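Local coordinates for protein fructosyl amine: oxygen oxidoreductase (Aspergillus fumigatus, PDB 3DJE) that probably uses bound FAD and oxygen to oxidise fructosyl amino acids, freeing the amine from its sugar, at residues I377-M381 and E382-P386. Residues are numbered along the deposited sequence; the frame is centred on the assembly and turned at random. Where two conformers were deposited one is given.
Sequences IVDAM and EGKVP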
ATOM      1  N   ILE A 377       3.861  -4.673 -15.067  1.00 10.66           N
ATOM      2  CA  ILE A 377       3.412  -3.444 -15.717  1.00 10.80           C
ATOM      3  C   ILE A 377       4.137  -3.254 -17.067  1.00 11.33           C
ATOM      4  O   ILE A 377       3.531  -2.853 -18.080  1.00 11.50           O
ATOM      5  CB  ILE A 377       3.594  -2.208 -14.783  1.00 10.74           C
ATOM      6  CG1 ILE A 377       2.685  -2.342 -13.536  1.00 10.25           C
ATOM      7  CG2 ILE A 377       3.332  -0.901 -15.560  1.00 11.17           C
ATOM      8  CD1 ILE A 377       3.064  -1.433 -12.366  1.00 11.29           C
ATOM      9  N   VAL A 378       5.437  -3.553 -17.085  1.00 10.82           N
ATOM     10  CA  VAL A 378       6.194  -3.540 -18.360  1.00 11.26           C
ATOM     11  C   VAL A 378       5.645  -4.626 -19.309  1.00 11.51           C
ATOM     12  O   VAL A 378       5.475  -4.383 -20.498  1.00 11.83           O
ATOM     13  CB  VAL A 378       7.710  -3.643 -18.151  1.00 11.78           C
ATOM     14  CG1 VAL A 378       8.450  -3.679 -19.509  1.00 11.83           C
ATOM     15  CG2 VAL A 378       8.209  -2.430 -17.355  1.00 11.88           C
ATOM     16  N   ASP A 379       5.364  -5.817 -18.778  1.00 12.81           N
ATOM     17  CA  ASP A 379       4.751  -6.862 -19.590  1.00 13.67           C
ATOM     18  C   ASP A 379       3.456  -6.381 -20.254  1.00 14.48           C
ATOM     19  O   ASP A 379       3.192  -6.681 -21.416  1.00 14.35           O
ATOM     20  CB  ASP A 379       4.487  -8.105 -18.753  1.00 14.22           C
ATOM     21  CG  ASP A 379       5.748  -8.928 -18.488  1.00 16.43           C
ATOM     22  OD1 ASP A 379       6.822  -8.680 -19.104  1.00 19.25           O
ATOM     23  OD2 ASP A 379       5.650  -9.855 -17.651  1.00 18.66           O
ATOM     24  N   ALA A 380       2.652  -5.619 -19.517  1.00 14.08           N
ATOM     25  CA  ALA A 380       1.417  -5.085 -20.081  1.00 14.74           C
ATOM     26  C   ALA A 380       1.718  -4.179 -21.273  1.00 15.82           C
ATOM     27  O   ALA A 380       1.078  -4.288 -22.317  1.00 15.58           O
ATOM     28  CB  ALA A 380       0.609  -4.354 -19.016  1.00 14.50           C
HETATM   29  N   MSE A 381       2.701  -3.293 -21.126  0.50 17.11           N
HETATM   30  CA  MSE A 381       3.081  -2.413 -22.235  0.50 20.17           C
HETATM   31  C   MSE A 381       3.497  -3.244 -23.442  0.50 18.48           C
HETATM   32  O   MSE A 381       3.079  -2.969 -24.569  0.50 18.34           O
HETATM   33  CB  MSE A 381       4.208  -1.451 -21.848  0.50 19.64           C
HETATM   34  CG  MSE A 381       4.507  -0.436 -22.952  0.50 22.29           C
HETATM   35 SE   MSE A 381       6.276   0.399 -22.929  0.50 29.97          SE
HETATM   36  CE  MSE A 381       7.413  -1.167 -22.793  0.50 26.76           C
ATOM     37  N   GLU A 382       4.298  -4.276 -23.187  1.00 17.70           N
ATOM     38  CA  GLU A 382       4.889  -5.085 -24.260  1.00 18.43           C
ATOM     39  C   GLU A 382       3.965  -6.177 -24.807  1.00 18.70           C
ATOM     40  O   GLU A 382       4.302  -6.830 -25.801  1.00 19.85           O
ATOM     41  CB  GLU A 382       6.208  -5.699 -23.789  1.00 18.03           C
ATOM     42  CG  GLU A 382       7.288  -4.674 -23.482  1.00 18.48           C
ATOM     43  CD  GLU A 382       8.612  -5.312 -23.077  1.00 19.41           C
ATOM     44  OE1 GLU A 382       8.628  -6.525 -22.804  1.00 21.65           O
ATOM     45  OE2 GLU A 382       9.629  -4.586 -23.004  1.00 21.35           O
ATOM     46  N   GLY A 383       2.814  -6.366 -24.171  1.00 18.80           N
ATOM     47  CA  GLY A 383       1.851  -7.407 -24.571  1.00 19.03           C
ATOM     48  C   GLY A 383       2.247  -8.827 -24.192  1.00 19.11           C
ATOM     49  O   GLY A 383       1.911  -9.777 -24.907  1.00 20.13           O
ATOM     50  N   LYS A 384       2.918  -8.983 -23.049  1.00 18.61           N
ATOM     51  CA  LYS A 384       3.482 -10.279 -22.623  1.00 18.88           C
ATOM     52  C   LYS A 384       2.839 -10.876 -21.355  1.00 19.08           C
ATOM     53  O   LYS A 384       3.358 -11.846 -20.778  1.00 19.34           O
ATOM     54  CB  LYS A 384       4.996 -10.143 -22.417  1.00 18.85           C
ATOM     55  CG  LYS A 384       5.780  -9.880 -23.686  1.00 20.58           C
ATOM     56  CD  LYS A 384       7.222  -9.566 -23.359  1.00 22.31           C
ATOM     57  CE  LYS A 384       8.054  -9.406 -24.619  1.00 24.92           C
ATOM     58  NZ  LYS A 384       9.387  -8.844 -24.248  1.00 27.09           N
ATOM     59  N   VAL A 385       1.725 -10.302 -20.902  1.00 19.09           N
ATOM     60  CA  VAL A 385       1.047 -10.827 -19.712  1.00 19.32           C
ATOM     61  C   VAL A 385       0.378 -12.158 -20.078  1.00 19.83           C
ATOM     62  O   VAL A 385      -0.320 -12.222 -21.074  1.00 19.93           O
ATOM     63  CB  VAL A 385      -0.022  -9.835 -19.164  1.00 18.82           C
ATOM     64  CG1 VAL A 385      -0.664 -10.383 -17.903  1.00 18.69           C
ATOM     65  CG2 VAL A 385       0.603  -8.481 -18.871  1.00 18.83           C
ATOM     66  N   PRO A 386       0.619 -13.226 -19.288  1.00 21.10           N
ATOM     67  CA  PRO A 386      -0.059 -14.500 -19.545  1.00 21.38           C
ATOM     68  C   PRO A 386      -1.573 -14.365 -19.406  1.00 21.61           C
ATOM     69  O   PRO A 386      -2.052 -13.641 -18.521  1.00 21.49           O
ATOM     70  CB  PRO A 386       0.478 -15.415 -18.440  1.00 21.67           C
ATOM     71  CG  PRO A 386       1.741 -14.789 -17.989  1.00 22.44           C
ATOM     72  CD  PRO A 386       1.535 -13.315 -18.139  1.00 21.25           C
TER
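Lys384 N reaches back to Asp379 O over 2.8 Å, in a bond that is almost straight at the hydrogen (177°) though the donor is tilted from the carbonyl plane. Gly383 N also bonds to Ala380 O (3.3 Å), from above that carbonyl's plane. These two backbone bonds end helix 373-382 in a Schellman motif: Gly383 takes a positive phi of 75°, and the chain turns back beside the last helical turn before setting out for helix 387-393. One residue before Asp379, Val378 O accepts the last regular i to i+4 helical bond, from Glu382 N (2.9 Å).

Apolar contact follows from this reversal, which lets Val385, two residues after the glycine, lay its CG2 over the last turn, 3.6 Å from Ala380 N and also touching Asp379 CB and Ala380 CB. On another side of the helix end, the Glu382 side chain runs alongside Val378, its OE2 3.8 Å from Val378 CG1, while the bend at chi3 of selenomethionine Met381 (51°) folds CE back to 3.6 Å from Glu382 CG.

Lys384, its chain extended, forms a salt bridge from NZ to Glu382 OE1 (2.8 Å), arriving above the carboxylate plane. Arg28, just after the Rossmann-type helix 16-27, bridges both this OE1 and Asp379 OD1, which probably eases repulsion between the two acids; Tyr30 OH hydrogen-bonds Glu382 OE2, so that both residues tie the helix end to the segment following helix 16-27 within the same FAD-binding domain.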